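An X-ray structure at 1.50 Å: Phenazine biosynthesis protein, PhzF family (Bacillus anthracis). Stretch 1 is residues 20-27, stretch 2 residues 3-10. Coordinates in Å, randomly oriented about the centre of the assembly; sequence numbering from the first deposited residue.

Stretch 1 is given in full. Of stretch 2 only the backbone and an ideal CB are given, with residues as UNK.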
# COMPACT_ATOMS: atom_id res chain seq x y z
N ASN A 20 -18.33 15.61 -12.29
CA ASN A 20 -18.06 14.97 -11.02
C ASN A 20 -16.56 14.87 -10.83
O ASN A 20 -15.89 14.14 -11.54
CB ASN A 20 -18.71 13.59 -11.02
CG ASN A 20 -18.71 12.93 -9.64
OD1 ASN A 20 -18.04 13.40 -8.71
ND2 ASN A 20 -19.49 11.88 -9.49
N PRO A 21 -16.01 15.64 -9.88
CA PRO A 21 -14.54 15.69 -9.72
C PRO A 21 -13.90 14.35 -9.45
O PRO A 21 -14.40 13.52 -8.66
CB PRO A 21 -14.36 16.57 -8.49
CG PRO A 21 -15.55 17.49 -8.54
CD PRO A 21 -16.68 16.53 -8.91
N ALA A 22 -12.76 14.16 -10.10
CA ALA A 22 -12.00 12.95 -9.97
C ALA A 22 -10.54 13.39 -9.77
O ALA A 22 -9.94 13.94 -10.68
CB ALA A 22 -12.15 12.11 -11.26
N GLY A 23 -9.98 13.14 -8.58
CA GLY A 23 -8.54 13.35 -8.37
C GLY A 23 -7.78 12.18 -8.97
O GLY A 23 -8.25 11.06 -8.98
N ILE A 24 -6.60 12.45 -9.50
CA ILE A 24 -5.82 11.41 -10.15
C ILE A 24 -4.33 11.58 -9.91
O ILE A 24 -3.77 12.66 -10.10
CB ILE A 24 -6.03 11.43 -11.69
CG1 ILE A 24 -7.51 11.47 -12.08
CG2 ILE A 24 -5.34 10.24 -12.36
CD1 ILE A 24 -7.73 11.92 -13.51
N VAL A 25 -3.71 10.51 -9.45
CA VAL A 25 -2.25 10.38 -9.50
C VAL A 25 -1.95 9.39 -10.63
O VAL A 25 -2.27 8.20 -10.54
CB VAL A 25 -1.69 9.91 -8.16
CG1 VAL A 25 -0.17 9.61 -8.25
CG2 VAL A 25 -1.99 10.96 -7.09
N LEU A 26 -1.35 9.90 -11.70
CA LEU A 26 -1.19 9.15 -12.95
C LEU A 26 -0.18 8.00 -12.87
O LEU A 26 -0.28 7.07 -13.66
CB LEU A 26 -0.78 10.09 -14.08
CG LEU A 26 -1.80 11.16 -14.51
CD1 LEU A 26 -1.11 12.18 -15.42
CD2 LEU A 26 -2.95 10.51 -15.21
N ASP A 27 0.80 8.09 -11.97
CA ASP A 27 1.69 6.95 -11.71
C ASP A 27 1.98 6.91 -10.22
O ASP A 27 2.75 7.71 -9.70
CB ASP A 27 2.98 7.03 -12.54
CG ASP A 27 3.95 5.88 -12.23
OD1 ASP A 27 3.70 5.10 -11.30
OD2 ASP A 27 4.96 5.76 -12.97
N UNK A 3 6.91 15.81 -3.04
CA UNK A 3 5.95 16.57 -3.84
C UNK A 3 5.24 15.65 -4.82
O UNK A 3 5.88 15.01 -5.66
CB UNK A 3 6.65 17.71 -4.59
N UNK A 4 3.91 15.60 -4.72
CA UNK A 4 3.12 14.74 -5.59
C UNK A 4 2.25 15.60 -6.49
O UNK A 4 1.52 16.46 -6.01
CB UNK A 4 2.26 13.77 -4.77
N UNK A 5 2.31 15.37 -7.80
CA UNK A 5 1.44 16.08 -8.72
C UNK A 5 0.10 15.35 -8.83
O UNK A 5 0.05 14.16 -9.14
CB UNK A 5 2.10 16.21 -10.09
N UNK A 6 -0.98 16.09 -8.56
CA UNK A 6 -2.33 15.53 -8.59
C UNK A 6 -3.11 16.26 -9.66
O UNK A 6 -3.06 17.48 -9.76
CB UNK A 6 -3.02 15.64 -7.23
N UNK A 7 -3.85 15.51 -10.47
CA UNK A 7 -4.73 16.11 -11.47
C UNK A 7 -6.17 16.08 -11.00
O UNK A 7 -6.60 15.19 -10.26
CB UNK A 7 -4.60 15.39 -12.81
N UNK A 8 -6.90 17.10 -11.41
CA UNK A 8 -8.34 17.17 -11.24
C UNK A 8 -8.94 17.09 -12.64
O UNK A 8 -8.69 17.97 -13.47
CB UNK A 8 -8.77 18.44 -10.50
N UNK A 9 -9.68 16.00 -12.92
CA UNK A 9 -10.51 15.89 -14.13
C UNK A 9 -11.94 15.82 -13.65
O UNK A 9 -12.20 15.26 -12.58
CB UNK A 9 -10.14 14.67 -14.98
N UNK A 10 -12.86 16.41 -14.42
CA UNK A 10 -14.28 16.24 -14.12
C UNK A 10 -14.83 15.15 -15.00
O UNK A 10 -14.67 15.20 -16.22
CB UNK A 10 -15.06 17.54 -14.32

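The two stretches run as neighbouring antiparallel strands, with an angle of 151° between their directions and a closest axis approach of 4.6 Å. Four backbone hydrogen bonds fix the register, so positions 6 to 10 can each be read against a known partner, while 3 to 5 lie past the register.

Position 3 lies beyond the end of the pairing, and its ideal CB has nothing of stretch 1 within 5.5 Å. The extended backbone (-107/122) would suit many residues, a beta-branched one among them. It is T3, which makes no contact with stretch 1.

At position 4 the CB again has no neighbour within 5.5 Å, yet CA-to-CB points toward stretch 1, where V25 offers a methyl. A long or branched aliphatic chain could span the gap. The residue is I4, whose CG2 stands 4.2 Å from V25 CG2.

Position 5 directs its CB sideways, with open space around it, and a polar side chain would be as acceptable as most. N5 leads its end away; the contribution here is from the backbone, since one water donates to N5 O (2.7 Å) and accepts from L26 N (3.0 Å), extending the link past the directly paired residues.

At position 6 the ideal CB is 4.2 Å from I24 O and 4.8 Å from V25 CG2. A compact side chain would fit, most naturally an apolar one such as valine or alanine; threonine is of similar shape but would bring a hydroxyl beside the V25 methyl. V6 in the t rotamer places CG2 4.2 Å from V25 CG2, while its CA makes a CA-H...O contact with I24 O at 3.5 Å.

Position 7 pairs with I24: the amide at 7 donates to I24 O (N to O 2.9 Å, 175°), and I24 N donates to the carbonyl O at 7 (2.8 Å, 138°). The CB shares a face with I24, and L26 CG is 5.3 Å away, so a large apolar residue, aliphatic or aromatic, is favoured. F7 (chi1 -71°, m) reaches L26, CE2 to CD1 3.5 Å, and has I24 O at its ring edge.

Position 8 faces G23, which has no side chain, and its CB is 4.7 Å from A22 O. With little opposite it, a long or ring-bearing residue could extend along the strand toward P21. H8, chi1 t, brings NE2 to 3.8 Å from P21 CB.

Position 9 is hydrogen-bonded to A22 in both directions (9 N to A22 O 3.1 Å; A22 N to 9 O 2.8 Å). Its CB is 3.9 Å from I24 CD1, and alanine leaves little bulk on that face, so leucine, phenylalanine or tyrosine would serve. Y9 packs CD1 3.6 Å from I24 CD1, and its hydroxyl bonds elsewhere in the structure.

Position 10 pairs with P21 without hydrogen bonds, CA to CA 4.4 Å. The CB is 4.3 Å from N20 N and 4.9 Å from P21 N, leaving room for a short polar or small apolar group. D10 sets OD1 3.3 Å from P21 CA, and the same OD1 accepts a hydrogen bond from H8 NE2 (2.8 Å), joining two side chains on P21's face.

Stretch 2 (3-10) TINVFHYD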
# COMPACT_ATOMS: atom_id res chain seq x y z
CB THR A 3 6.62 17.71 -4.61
OG1 THR A 3 7.17 18.65 -3.68
CG2 THR A 3 5.59 18.43 -5.49
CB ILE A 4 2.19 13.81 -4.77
CG1 ILE A 4 2.95 13.13 -3.63
CG2 ILE A 4 1.50 12.79 -5.68
CD1 ILE A 4 4.19 12.40 -4.06
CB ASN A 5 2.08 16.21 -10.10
CG ASN A 5 3.28 17.15 -10.10
OD1 ASN A 5 3.29 18.19 -9.43
ND2 ASN A 5 4.28 16.80 -10.88
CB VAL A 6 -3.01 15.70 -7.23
CG1 VAL A 6 -4.40 15.05 -7.22
CG2 VAL A 6 -2.14 15.06 -6.15
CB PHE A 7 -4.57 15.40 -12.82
CG PHE A 7 -3.26 15.68 -13.48
CD1 PHE A 7 -3.17 16.67 -14.45
CD2 PHE A 7 -2.13 14.97 -13.13
CE1 PHE A 7 -1.95 16.94 -15.05
CE2 PHE A 7 -0.92 15.24 -13.72
CZ PHE A 7 -0.84 16.22 -14.69
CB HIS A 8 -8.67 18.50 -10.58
CG HIS A 8 -10.13 18.82 -10.52
ND1 HIS A 8 -10.58 20.01 -10.00
CD2 HIS A 8 -11.23 18.13 -10.89
CE1 HIS A 8 -11.90 20.05 -10.07
NE2 HIS A 8 -12.32 18.92 -10.60
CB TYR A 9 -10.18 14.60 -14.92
CG TYR A 9 -9.03 14.78 -15.87
CD1 TYR A 9 -7.75 15.02 -15.38
CD2 TYR A 9 -9.21 14.73 -17.25
CE1 TYR A 9 -6.68 15.21 -16.24
CE2 TYR A 9 -8.15 14.91 -18.12
CZ TYR A 9 -6.88 15.14 -17.60
OH TYR A 9 -5.82 15.34 -18.46
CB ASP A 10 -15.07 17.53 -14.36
CG ASP A 10 -15.14 18.42 -13.12
OD1 ASP A 10 -14.57 18.07 -12.07
OD2 ASP A 10 -15.79 19.48 -13.25
O HOH W 1 0.02 12.59 -11.35
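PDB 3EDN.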